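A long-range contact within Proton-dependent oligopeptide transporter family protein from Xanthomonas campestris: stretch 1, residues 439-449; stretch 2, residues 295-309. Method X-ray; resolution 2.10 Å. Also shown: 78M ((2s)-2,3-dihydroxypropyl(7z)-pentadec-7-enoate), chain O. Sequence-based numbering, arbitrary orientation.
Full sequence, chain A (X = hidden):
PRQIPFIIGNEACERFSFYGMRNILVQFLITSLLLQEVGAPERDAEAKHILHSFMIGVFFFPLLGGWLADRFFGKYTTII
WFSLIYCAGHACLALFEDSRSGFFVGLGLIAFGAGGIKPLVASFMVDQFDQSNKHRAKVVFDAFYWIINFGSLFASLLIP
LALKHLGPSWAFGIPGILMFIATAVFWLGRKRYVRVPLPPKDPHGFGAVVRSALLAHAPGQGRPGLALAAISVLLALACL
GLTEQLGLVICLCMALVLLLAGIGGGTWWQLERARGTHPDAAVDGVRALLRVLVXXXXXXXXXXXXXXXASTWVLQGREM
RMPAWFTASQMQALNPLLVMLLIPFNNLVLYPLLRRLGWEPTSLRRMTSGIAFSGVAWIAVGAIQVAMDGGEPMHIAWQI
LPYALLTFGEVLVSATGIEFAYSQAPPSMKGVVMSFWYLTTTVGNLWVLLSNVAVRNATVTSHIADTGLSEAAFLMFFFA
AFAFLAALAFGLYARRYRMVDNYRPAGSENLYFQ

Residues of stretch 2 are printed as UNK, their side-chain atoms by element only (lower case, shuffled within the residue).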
# COMPACT_ATOMS: atom_id res chain seq x y z
N LEU A 439 5.29 3.14 2.75
CA LEU A 439 6.44 2.71 1.96
C LEU A 439 6.52 1.18 1.83
O LEU A 439 7.14 0.70 0.90
CB LEU A 439 7.76 3.29 2.52
CG LEU A 439 7.92 4.82 2.44
CD1 LEU A 439 9.23 5.26 3.10
CD2 LEU A 439 7.83 5.33 0.98
N THR A 440 5.91 0.42 2.78
CA THR A 440 5.85 -1.05 2.76
C THR A 440 5.08 -1.49 1.50
O THR A 440 5.52 -2.40 0.81
CB THR A 440 5.31 -1.58 4.09
OG1 THR A 440 6.16 -1.10 5.12
CG2 THR A 440 5.29 -3.09 4.17
N THR A 441 3.95 -0.81 1.19
CA THR A 441 3.17 -1.05 -0.03
C THR A 441 3.97 -0.62 -1.24
O THR A 441 4.01 -1.36 -2.22
CB THR A 441 1.85 -0.28 0.01
OG1 THR A 441 1.05 -0.84 1.04
CG2 THR A 441 1.07 -0.36 -1.33
N THR A 442 4.62 0.59 -1.20
CA THR A 442 5.45 1.06 -2.32
C THR A 442 6.46 -0.04 -2.68
O THR A 442 6.52 -0.44 -3.84
CB THR A 442 6.16 2.41 -1.99
OG1 THR A 442 5.20 3.45 -1.93
CG2 THR A 442 7.23 2.81 -3.03
N VAL A 443 7.22 -0.54 -1.67
CA VAL A 443 8.28 -1.54 -1.88
C VAL A 443 7.68 -2.90 -2.35
O VAL A 443 8.23 -3.48 -3.29
CB VAL A 443 9.25 -1.65 -0.68
CG1 VAL A 443 10.32 -2.73 -0.90
CG2 VAL A 443 9.93 -0.31 -0.42
N GLY A 444 6.55 -3.35 -1.80
CA GLY A 444 5.91 -4.56 -2.30
C GLY A 444 5.54 -4.47 -3.78
O GLY A 444 5.70 -5.44 -4.53
N ASN A 445 5.08 -3.28 -4.23
CA ASN A 445 4.76 -3.04 -5.64
C ASN A 445 6.00 -3.00 -6.51
O ASN A 445 5.94 -3.45 -7.65
CB ASN A 445 3.86 -1.80 -5.82
CG ASN A 445 2.44 -2.10 -5.44
OD1 ASN A 445 1.63 -2.51 -6.28
ND2 ASN A 445 2.14 -2.04 -4.17
N LEU A 446 7.16 -2.57 -5.95
CA LEU A 446 8.43 -2.59 -6.66
C LEU A 446 8.79 -4.04 -6.99
O LEU A 446 9.22 -4.29 -8.12
CB LEU A 446 9.57 -1.92 -5.86
CG LEU A 446 11.02 -2.16 -6.35
CD1 LEU A 446 11.27 -1.56 -7.75
CD2 LEU A 446 12.07 -1.66 -5.32
N TRP A 447 8.59 -4.99 -6.03
CA TRP A 447 8.93 -6.40 -6.30
C TRP A 447 8.15 -6.95 -7.50
O TRP A 447 8.67 -7.81 -8.20
CB TRP A 447 8.77 -7.31 -5.06
CG TRP A 447 9.47 -6.86 -3.80
CD1 TRP A 447 8.97 -6.94 -2.53
CD2 TRP A 447 10.78 -6.28 -3.68
NE1 TRP A 447 9.89 -6.46 -1.63
CE2 TRP A 447 11.01 -6.05 -2.30
CE3 TRP A 447 11.79 -5.95 -4.60
CZ2 TRP A 447 12.20 -5.50 -1.83
CZ3 TRP A 447 12.97 -5.39 -4.13
CH2 TRP A 447 13.16 -5.15 -2.76
N VAL A 448 6.90 -6.48 -7.71
CA VAL A 448 6.07 -6.90 -8.85
C VAL A 448 6.71 -6.35 -10.13
O VAL A 448 6.90 -7.09 -11.09
CB VAL A 448 4.59 -6.44 -8.72
CG1 VAL A 448 3.77 -6.90 -9.93
CG2 VAL A 448 3.95 -6.91 -7.41
N LEU A 449 7.05 -5.04 -10.15
CA LEU A 449 7.70 -4.41 -11.30
C LEU A 449 9.00 -5.12 -11.66
O LEU A 449 9.23 -5.39 -12.85
CB LEU A 449 8.00 -2.93 -11.03
CG LEU A 449 6.81 -1.96 -10.87
CD1 LEU A 449 7.33 -0.51 -10.90
CD2 LEU A 449 5.77 -2.15 -11.99
N UNK A 295 10.70 -5.44 10.52
CA UNK A 295 9.42 -6.16 10.48
C UNK A 295 8.64 -5.73 9.20
O UNK A 295 8.17 -6.60 8.46
c UNK A 295 9.35 -6.10 14.27
c UNK A 295 9.25 -6.78 12.93
c UNK A 295 7.14 -6.23 11.67
c UNK A 295 8.63 -5.93 11.81
N UNK A 296 8.54 -4.40 8.95
CA UNK A 296 7.87 -3.85 7.76
C UNK A 296 8.53 -4.31 6.45
O UNK A 296 7.82 -4.67 5.52
c UNK A 296 5.58 0.25 9.60
c UNK A 296 6.74 -1.69 8.72
c UNK A 296 7.79 -2.30 7.80
c UNK A 296 6.53 -0.32 8.73
c UNK A 296 5.03 -1.92 10.43
c UNK A 296 5.98 -2.49 9.57
c UNK A 296 4.84 -0.56 10.43
N UNK A 297 9.87 -4.34 6.39
CA UNK A 297 10.61 -4.78 5.20
C UNK A 297 10.25 -6.23 4.83
O UNK A 297 10.09 -6.57 3.65
c UNK A 297 12.12 -4.66 5.44
N UNK A 298 10.10 -7.07 5.85
CA UNK A 298 9.78 -8.49 5.72
C UNK A 298 8.33 -8.76 5.36
O UNK A 298 8.00 -9.87 4.95
c UNK A 298 12.33 -10.24 6.18
c UNK A 298 10.19 -9.23 7.01
c UNK A 298 11.69 -9.34 7.23
c UNK A 298 12.02 -9.84 8.63
N UNK A 299 7.47 -7.74 5.51
CA UNK A 299 6.05 -7.75 5.16
C UNK A 299 5.84 -7.31 3.69
O UNK A 299 4.81 -7.64 3.11
c UNK A 299 3.83 -6.50 5.60
c UNK A 299 5.00 -7.69 7.47
c UNK A 299 5.20 -6.91 6.17
N UNK A 300 6.80 -6.58 3.09
CA UNK A 300 6.67 -6.09 1.69
C UNK A 300 6.22 -7.20 0.69
O UNK A 300 5.37 -6.89 -0.12
o UNK A 300 9.06 -6.22 1.20
c UNK A 300 7.93 -5.34 1.19
c UNK A 300 8.23 -4.10 2.00
N UNK A 301 6.67 -8.50 0.77
CA UNK A 301 6.16 -9.51 -0.18
C UNK A 301 4.66 -9.75 -0.04
O UNK A 301 4.03 -10.12 -1.02
c UNK A 301 6.95 -10.76 0.19
c UNK A 301 8.25 -10.19 0.75
c UNK A 301 7.71 -9.11 1.63
N UNK A 302 4.07 -9.50 1.16
CA UNK A 302 2.62 -9.64 1.30
C UNK A 302 1.93 -8.65 0.34
O UNK A 302 0.96 -9.01 -0.31
c UNK A 302 -0.22 -10.34 2.68
c UNK A 302 0.63 -9.24 2.79
c UNK A 302 2.13 -9.42 2.77
c UNK A 302 -2.15 -8.90 2.62
c UNK A 302 0.06 -7.96 2.79
c UNK A 302 -1.32 -7.80 2.72
c UNK A 302 -1.62 -10.17 2.62
N UNK A 303 2.42 -7.41 0.28
CA UNK A 303 1.83 -6.38 -0.59
C UNK A 303 2.08 -6.65 -2.06
O UNK A 303 1.24 -6.27 -2.87
c UNK A 303 1.59 -4.58 1.11
c UNK A 303 0.30 -3.93 3.52
c UNK A 303 2.27 -4.98 -0.17
c UNK A 303 1.66 -4.19 3.51
c UNK A 303 0.23 -4.27 1.14
c UNK A 303 2.30 -4.53 2.31
c UNK A 303 -0.42 -3.95 2.34
N UNK A 304 3.19 -7.38 -2.40
CA UNK A 304 3.48 -7.82 -3.78
C UNK A 304 2.34 -8.71 -4.22
O UNK A 304 1.87 -8.59 -5.34
c UNK A 304 4.77 -8.64 -3.84
o UNK A 304 5.86 -7.87 -3.40
N UNK A 305 1.92 -9.61 -3.35
CA UNK A 305 0.86 -10.58 -3.62
C UNK A 305 -0.53 -9.97 -3.51
O UNK A 305 -1.42 -10.28 -4.30
c UNK A 305 1.96 -12.90 -3.11
c UNK A 305 1.80 -14.12 -2.23
c UNK A 305 1.02 -11.76 -2.64
c UNK A 305 3.44 -12.49 -3.08
N UNK A 306 -0.71 -9.08 -2.54
CA UNK A 306 -2.00 -8.46 -2.30
C UNK A 306 -2.45 -7.51 -3.43
O UNK A 306 -3.59 -7.63 -3.87
c UNK A 306 -3.48 -5.75 -0.52
c UNK A 306 -4.41 -7.92 -0.22
c UNK A 306 -3.32 -7.13 -0.55
c UNK A 306 -5.64 -7.34 0.10
c UNK A 306 -2.00 -7.75 -0.92
c UNK A 306 -5.78 -5.97 0.11
c UNK A 306 -4.71 -5.17 -0.20
N UNK A 307 -1.58 -6.59 -3.87
CA UNK A 307 -1.94 -5.58 -4.89
C UNK A 307 -2.15 -6.16 -6.31
O UNK A 307 -2.79 -5.52 -7.14
c UNK A 307 -1.26 -3.43 -3.74
o UNK A 307 -2.47 -3.19 -3.48
c UNK A 307 -0.94 -4.41 -4.89
o UNK A 307 -0.31 -2.94 -3.09
N UNK A 308 -1.69 -7.39 -6.56
CA UNK A 308 -1.88 -8.08 -7.84
C UNK A 308 -3.31 -8.61 -8.06
O UNK A 308 -3.63 -9.07 -9.15
c UNK A 308 -0.84 -9.17 -8.02
o UNK A 308 1.46 -10.39 -9.74
c UNK A 308 0.54 -8.65 -8.37
c UNK A 308 1.46 -9.80 -8.65
n UNK A 308 2.20 -10.23 -7.63
N UNK A 309 -4.21 -8.48 -7.07
CA UNK A 309 -5.61 -8.87 -7.30
C UNK A 309 -6.29 -7.93 -8.33
O UNK A 309 -7.26 -8.32 -9.01
c UNK A 309 -6.95 -7.95 -3.77
c UNK A 309 -7.38 -6.66 -3.11
c UNK A 309 -6.56 -7.69 -5.23
c UNK A 309 -6.40 -8.98 -5.99
n UNK A 309 -6.31 -5.63 -3.14
O21 78M O . 16.87 -6.18 14.83
C20 78M O . 17.12 -4.83 14.49
C18 78M O . 17.84 -4.73 13.16
O19 78M O . 19.08 -5.45 13.22
C17 78M O . 18.10 -3.31 12.75
O2 78M O . 18.36 -3.34 11.33
C1 78M O . 18.32 -2.19 10.65
O1 78M O . 18.25 -1.10 11.17
C2 78M O . 18.36 -2.43 9.17
C3 78M O . 17.12 -1.94 8.44
C4 78M O . 16.65 -2.89 7.35
C5 78M O . 16.73 -2.32 5.94
C6 78M O . 15.57 -1.39 5.56
C7 78M O . 14.59 -2.05 4.65
C8 78M O . 14.38 -1.79 3.37
C9 78M O . 13.39 -2.47 2.47
C10 78M O . 14.01 -3.70 1.80
C11 78M O . 13.14 -4.95 1.85
C12 78M O . 13.94 -6.24 1.90
C13 78M O . 13.13 -7.51 2.11
C15 78M O . 11.93 -9.45 1.06
C14 78M O . 12.45 -8.06 0.87

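Position 295 carries four carbons, forked at the first with one arm two carbons long, and lies out of reach of stretch 1; it is Ile 295. At 296 one carbon leads into a six-carbon ring and nothing else, and that first carbon meets the hydroxyl of Thr 440, so the residue is Phe 296. Phe 296 CB lies 3.4 Å from Thr 440 OG1, and Phe 296 O 3.3 Å from Thr 440 CG2. Position 297 has a single carbon, pointing away from the partner helix: Ala 297. At 298 the CA-to-CB bond also points away, and four carbons forked at the second make no contact with stretch 1: Leu 298. Position 299 has one carbon bearing two others, one of which meets the methyl of Thr 440; this is Val 299, its CG1 4.0 Å from Thr 440 CG2.

At 300 the first carbon carries one oxygen and one carbon. The oxygen accepts a hydrogen bond from the indole of Trp 447, and the carbon packs near Val 443: this is Thr 300, with OG1 3.0 Å from Trp 447 NE1 and CG2 3.8 Å from Val 443 CB. Thr 300 OG1 also donates to Ala 297 O, 2.7 Å away. Three carbons at 301 close a ring onto the backbone nitrogen, which makes Pro 301; lacking an N-H, it cannot bond to the preceding turn, and the helix kinks here. Positions 302 and 303 each have one carbon and a six-carbon ring. The ring at 302 makes no contact, whereas that at 303 presents a face to the hydroxyl of Thr 441; they are Phe 302 and Phe 303, with Thr 441 OG1 3.5 Å from Phe 303 CD1.

Position 304 has one carbon and one oxygen, which reaches the carbonyl of Gly 444, hence Ser 304; Ser 304 OG donates to Gly 444 O at 2.7 Å. At 305 four carbons forked at the second give Leu 305, and at 306 a six-carbon ring on one carbon gives Phe 306; neither touches stretch 1. At 307 the second of two carbons bears two oxygens, one meeting the amide nitrogen of the Asn 445 side chain: Asp 307, whose OD2 accepts from Asn 445 ND2 at 2.8 Å. At 308 three carbons end in one oxygen and one nitrogen, the nitrogen near a methyl of Val 448; this is Gln 308, with NE2 3.8 Å from Val 448 CG2. At 309 four carbons in a row ending in nitrogen, out of reach, complete the stretch as Lys 309.

The helices cross at -61°, with Gly 444 CA only 4.3 Å from Ser 304 CA. Glycine permits this approach: an ideal CB at 444 would clash with Thr 300 O and Phe 303 CB. Thr 440 and Thr 300 interlock as reciprocal knobs, while three hydrogen bonds, from Trp 447, Ser 304 and Asn 445, fasten the packed surfaces.

Stretch 2 (295-309) IFALVTPFFSLFDQK
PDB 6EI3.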